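PDB 3CNC: fiber protein, which forms the trimeric knob at the tip of the adenovirus 16 fiber, which attaches the virus to host cells, probably through CD46. Local coordinates for residues Pro36-Cys40 with Cys51-Leu55; Thr77-Lys82 with Glu200-Leu206. One frame throughout, in Å; residues are numbered along the deposited sequence.

Contact 1: Pro36-Cys40 with Cys51-Leu55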
loop_
_atom_site.group_PDB
_atom_site.type_symbol
_atom_site.label_atom_id
_atom_site.label_comp_id
_atom_site.label_asym_id
_atom_site.label_seq_id
_atom_site.Cartn_x
_atom_site.Cartn_y
_atom_site.Cartn_z
ATOM N N PRO A 36 21.755 -3.192 1.068
ATOM C CA PRO A 36 22.830 -3.461 0.101
ATOM C C PRO A 36 23.925 -2.374 0.033
ATOM O O PRO A 36 23.735 -1.239 0.484
ATOM C CB PRO A 36 22.074 -3.569 -1.215
ATOM C CG PRO A 36 20.978 -2.564 -1.027
ATOM C CD PRO A 36 20.494 -2.872 0.372
ATOM N N SER A 37 25.071 -2.742 -0.537
ATOM C CA SER A 37 26.182 -1.816 -0.709
ATOM C C SER A 37 25.828 -0.972 -1.924
ATOM O O SER A 37 24.896 -1.313 -2.652
ATOM C CB SER A 37 27.478 -2.581 -0.985
ATOM O OG SER A 37 27.768 -3.491 0.061
ATOM N N ALA A 38 26.554 0.122 -2.149
ATOM C CA ALA A 38 26.271 0.971 -3.304
ATOM C C ALA A 38 26.138 0.045 -4.509
ATOM O O ALA A 38 27.061 -0.711 -4.833
ATOM C CB ALA A 38 27.401 1.985 -3.514
ATOM N N ASN A 39 24.985 0.102 -5.165
ATOM C CA ASN A 39 24.706 -0.771 -6.303
ATOM C C ASN A 39 23.976 -0.031 -7.417
ATOM O O ASN A 39 23.624 -0.622 -8.437
ATOM C CB ASN A 39 23.818 -1.932 -5.826
ATOM C CG ASN A 39 22.467 -1.440 -5.247
ATOM O OD1 ASN A 39 22.210 -0.241 -5.196
ATOM N ND2 ASN A 39 21.615 -2.374 -4.812
ATOM N N CYS A 40 23.772 1.267 -7.237
ATOM C CA CYS A 40 22.997 2.024 -8.199
ATOM C C CYS A 40 23.613 3.366 -8.621
ATOM O O CYS A 40 24.209 4.069 -7.805
ATOM C CB CYS A 40 21.608 2.227 -7.580
ATOM S SG CYS A 40 20.339 2.959 -8.598
ATOM N N CYS A 51 25.074 5.362 -5.083
ATOM C CA CYS A 51 24.004 5.276 -4.084
ATOM C C CYS A 51 23.512 3.836 -3.898
ATOM O O CYS A 51 23.774 2.957 -4.726
ATOM C CB CYS A 51 22.832 6.194 -4.441
ATOM S SG CYS A 51 21.932 5.727 -5.910
ATOM N N LYS A 52 22.810 3.605 -2.793
ATOM C CA LYS A 52 22.298 2.279 -2.462
ATOM C C LYS A 52 20.803 2.165 -2.739
ATOM O O LYS A 52 20.001 2.902 -2.172
ATOM C CB LYS A 52 22.575 1.974 -0.992
ATOM C CG LYS A 52 24.040 2.036 -0.630
ATOM C CD LYS A 52 24.231 2.164 0.872
ATOM C CE LYS A 52 25.715 2.207 1.236
ATOM N NZ LYS A 52 25.924 2.492 2.689
ATOM N N LEU A 53 20.446 1.234 -3.619
ATOM C CA LEU A 53 19.055 1.002 -3.985
ATOM C C LEU A 53 18.516 -0.262 -3.335
ATOM O O LEU A 53 19.069 -1.350 -3.523
ATOM C CB LEU A 53 18.915 0.847 -5.498
ATOM C CG LEU A 53 17.533 0.351 -5.956
ATOM C CD1 LEU A 53 16.513 1.465 -5.790
ATOM C CD2 LEU A 53 17.596 -0.091 -7.402
ATOM N N THR A 54 17.448 -0.119 -2.558
ATOM C CA THR A 54 16.821 -1.284 -1.939
ATOM C C THR A 54 15.492 -1.489 -2.662
ATOM O O THR A 54 14.631 -0.611 -2.677
ATOM C CB THR A 54 16.549 -1.077 -0.449
ATOM O OG1 THR A 54 17.788 -0.850 0.226
ATOM C CG2 THR A 54 15.894 -2.319 0.149
ATOM N N LEU A 55 15.336 -2.640 -3.287
ATOM C CA LEU A 55 14.113 -2.917 -4.006
ATOM C C LEU A 55 13.695 -4.344 -3.720
ATOM O O LEU A 55 14.486 -5.270 -3.868
ATOM C CB LEU A 55 14.326 -2.733 -5.513
ATOM C CG LEU A 55 13.125 -3.076 -6.411
ATOM C CD1 LEU A 55 12.064 -2.009 -6.251
ATOM C CD2 LEU A 55 13.568 -3.175 -7.886
#

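Contact 2: Thr77-Lys82 with Glu200-Leu206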
loop_
_atom_site.group_PDB
_atom_site.type_symbol
_atom_site.label_atom_id
_atom_site.label_comp_id
_atom_site.label_asym_id
_atom_site.label_seq_id
_atom_site.Cartn_x
_atom_site.Cartn_y
_atom_site.Cartn_z
ATOM N N THR A 77 25.279 12.696 -4.645
ATOM C CA THR A 77 23.928 12.351 -4.215
ATOM C C THR A 77 23.606 13.021 -2.890
ATOM O O THR A 77 22.496 13.521 -2.695
ATOM C CB THR A 77 23.720 10.807 -4.033
ATOM O OG1 THR A 77 24.464 10.338 -2.896
ATOM C CG2 THR A 77 24.157 10.052 -5.284
ATOM N N ASN A 78 24.580 13.055 -1.986
ATOM C CA ASN A 78 24.339 13.641 -0.676
ATOM C C ASN A 78 24.363 15.164 -0.649
ATOM O O ASN A 78 24.328 15.785 0.408
ATOM C CB ASN A 78 25.308 13.036 0.343
ATOM C CG ASN A 78 25.123 11.521 0.475
ATOM O OD1 ASN A 78 24.013 11.007 0.314
ATOM N ND2 ASN A 78 26.203 10.806 0.771
ATOM N N THR A 79 24.378 15.762 -1.829
ATOM C CA THR A 79 24.383 17.210 -1.941
ATOM C C THR A 79 23.138 17.651 -2.690
ATOM O O THR A 79 22.679 18.785 -2.542
ATOM C CB THR A 79 25.625 17.692 -2.702
ATOM O OG1 THR A 79 26.791 17.404 -1.927
ATOM C CG2 THR A 79 25.551 19.184 -2.960
ATOM N N LEU A 80 22.593 16.733 -3.484
ATOM C CA LEU A 80 21.411 17.002 -4.288
ATOM C C LEU A 80 20.336 17.829 -3.610
ATOM O O LEU A 80 19.665 18.627 -4.267
ATOM C CB LEU A 80 20.792 15.687 -4.765
ATOM C CG LEU A 80 21.528 14.946 -5.877
ATOM C CD1 LEU A 80 20.959 13.549 -6.011
ATOM C CD2 LEU A 80 21.403 15.722 -7.188
ATOM N N PHE A 81 20.166 17.658 -2.302
ATOM C CA PHE A 81 19.124 18.390 -1.595
ATOM C C PHE A 81 19.489 19.755 -1.029
ATOM O O PHE A 81 18.876 20.228 -0.068
ATOM C CB PHE A 81 18.509 17.501 -0.510
ATOM C CG PHE A 81 17.563 16.451 -1.051
ATOM C CD1 PHE A 81 16.944 15.547 -0.198
ATOM C CD2 PHE A 81 17.277 16.381 -2.414
ATOM C CE1 PHE A 81 16.059 14.593 -0.693
ATOM C CE2 PHE A 81 16.392 15.426 -2.914
ATOM C CZ PHE A 81 15.782 14.533 -2.051
ATOM N N LYS A 82 20.487 20.392 -1.630
ATOM C CA LYS A 82 20.870 21.729 -1.216
ATOM C C LYS A 82 20.130 22.646 -2.182
ATOM O O LYS A 82 20.286 23.867 -2.147
ATOM C CB LYS A 82 22.382 21.935 -1.326
ATOM C CG LYS A 82 23.179 21.004 -0.433
ATOM C CD LYS A 82 24.406 21.682 0.169
ATOM C CE LYS A 82 25.410 22.122 -0.894
ATOM N NZ LYS A 82 26.655 22.668 -0.272
ATOM N N GLU A 200 18.364 20.923 2.843
ATOM C CA GLU A 200 19.642 20.982 3.546
ATOM C C GLU A 200 20.531 22.153 3.114
ATOM O O GLU A 200 20.184 22.931 2.221
ATOM C CB GLU A 200 20.430 19.680 3.352
ATOM C CG GLU A 200 19.750 18.399 3.842
ATOM C CD GLU A 200 19.339 18.442 5.307
ATOM O OE1 GLU A 200 19.992 19.138 6.115
ATOM O OE2 GLU A 200 18.357 17.755 5.652
ATOM N N THR A 201 21.686 22.252 3.767
ATOM C CA THR A 201 22.686 23.283 3.504
ATOM C C THR A 201 24.049 22.605 3.551
ATOM O O THR A 201 25.036 23.118 3.032
ATOM C CB THR A 201 22.631 24.396 4.581
ATOM O OG1 THR A 201 21.655 25.373 4.209
ATOM C CG2 THR A 201 23.984 25.071 4.737
ATOM N N THR A 202 24.082 21.434 4.178
ATOM C CA THR A 202 25.305 20.664 4.321
ATOM C C THR A 202 25.160 19.372 3.541
ATOM O O THR A 202 24.078 19.055 3.057
ATOM C CB THR A 202 25.541 20.295 5.790
ATOM O OG1 THR A 202 25.243 21.426 6.614
ATOM C CG2 THR A 202 26.989 19.874 6.013
ATOM N N GLU A 203 26.253 18.634 3.404
ATOM C CA GLU A 203 26.196 17.354 2.722
ATOM C C GLU A 203 25.578 16.390 3.744
ATOM O O GLU A 203 26.182 16.096 4.776
ATOM C CB GLU A 203 27.599 16.886 2.329
ATOM C CG GLU A 203 27.643 15.457 1.826
ATOM C CD GLU A 203 29.053 14.959 1.564
ATOM O OE1 GLU A 203 29.217 13.748 1.291
ATOM O OE2 GLU A 203 30.000 15.773 1.626
ATOM N N VAL A 204 24.362 15.927 3.465
ATOM C CA VAL A 204 23.659 15.006 4.360
ATOM C C VAL A 204 23.212 13.788 3.563
ATOM O O VAL A 204 22.753 13.925 2.430
ATOM C CB VAL A 204 22.401 15.668 4.972
ATOM C CG1 VAL A 204 21.886 14.836 6.140
ATOM C CG2 VAL A 204 22.724 17.085 5.417
ATOM N N THR A 205 23.337 12.601 4.150
ATOM C CA THR A 205 22.934 11.380 3.456
ATOM C C THR A 205 21.493 11.417 2.952
ATOM O O THR A 205 20.551 11.600 3.723
ATOM C CB THR A 205 23.094 10.146 4.344
ATOM O OG1 THR A 205 24.480 9.956 4.641
ATOM C CG2 THR A 205 22.566 8.906 3.620
ATOM N N LEU A 206 21.337 11.236 1.648
ATOM C CA LEU A 206 20.025 11.254 1.006
ATOM C C LEU A 206 19.275 9.949 1.283
ATOM O O LEU A 206 19.711 8.867 0.890
ATOM C CB LEU A 206 20.196 11.473 -0.505
ATOM C CG LEU A 206 19.016 11.214 -1.442
ATOM C CD1 LEU A 206 17.834 12.053 -1.032
ATOM C CD2 LEU A 206 19.425 11.545 -2.866
#

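Contact 1: Pro36-Cys40 with Cys51-Leu55
Asn39 meets the backbone of Leu53 with both ends of its side-chain amide. Its OD1 accepts Leu53 N at 2.8 Å, the donor lying slightly off the carbonyl plane, and its ND2 gives a nearly straight bond (172°) to Leu53 O at 3.0 Å. Leu53 O lies in the amide plane of Asn39, and ND2 in turn lies in the carbonyl plane of Leu53, on a lone pair of its O. A chi1 of 60° swings the amide over to the strand, where it imitates the peptide edge of a neighbouring strand.

Backbone bonds carry on from there. Cys51 O takes two consecutive donors, Asn39 N at 3.1 Å and Cys40 N at 3.0 Å, the second almost head-on to the carbonyl (C=O...N 162°). A weak return bond from Cys51 N to Cys40 O completes a single antiparallel hydrogen-bonded bridge, by which the loop before strand 51-60 folds back against the beginning of that strand.

Van der Waals contacts flank the bonds. Cys40 CB rests on Leu53 CB at 3.7 Å, and Cys40 also touches Val90 of the other sheet. At Pro36 carbons meet oxygens: its ring crosses Thr54, with Pro36 CD 3.4 Å from Thr54 OG1, while the extended Lys52 chain passes Pro36 O with its CG and CD methylenes.

Beyond the segments, Asn39 also bonds through its backbone to Lys108. The chemistry implies a substitute strand edge: one buried amide bonds both N and O of Leu53, which fixes its way round, and Thr32 OG1 is a weak further donor to that O.

Contact 2: Thr77-Lys82 with Glu200-Leu206
Asn78 O receives Val204 N at 3.1 Å in a weak, bent bond (133°), and a second, softer contact comes from Glu203 CA at 3.4 Å, a CA-H...O interaction. The same residue works through its side chain: Asn78 OD1 accepts Leu206 N at 3.0 Å. That bond is straight at hydrogen (166°), although the donor stands above the carbonyl plane and misses the lone pairs. With CG anti to the carbonyl carbon (chi1 -61°), OD1 is carried to Leu206 N. Farther along, Phe81 O accepts Glu200 N, also at 3.0 Å.

The Leu206 side chain points toward 77-82, its CD2 methyl 4.0 Å from Leu80 CD1. Close by, the Phe81 ring makes an edge-to-face stack with Tyr158. On the more exposed side Lys82 bends at chi2 and chi3, laying its CD 3.3 Å from Thr201 O, while Glu203 CG packs on Asn78 CB at 3.7 Å. The Glu200 carboxylate leads away, its OE2 bonded to Thr161 N and Tyr158 OH.

Two loops of the knob, one leading into strand 85-94 and the other into strand 211-216, are joined here without any strand pairing. Asn78 reaches Glu203, Val204 and Leu206 by using its main-chain and side-chain oxygens together. Bonds at Glu200, Leu206 and, weakly, Val204 hold 200-206 at these points, and Leu206 adds apolar contact with Leu80.

Contact 1 closes along the chain before contact 2 opens, and their centres lie about 17 Å apart in the same knob domain. They nevertheless touch, through packing of Cys51 CB on Thr77 CG2 at 4.2 Å. Contact 1 sits on strand 51-60, its centre about 10 Å from the centre of the chain; contact 2 lies among loops, its centre about 20 Å from it. Strand 63-72, antiparallel neighbour of 51-60, runs on into the loop holding 77-82, and that loop leads to strand 85-94 of the other sheet. Contact 1 ties a loop to a strand of one sheet; contact 2 ties two loops, far apart in sequence, to each other.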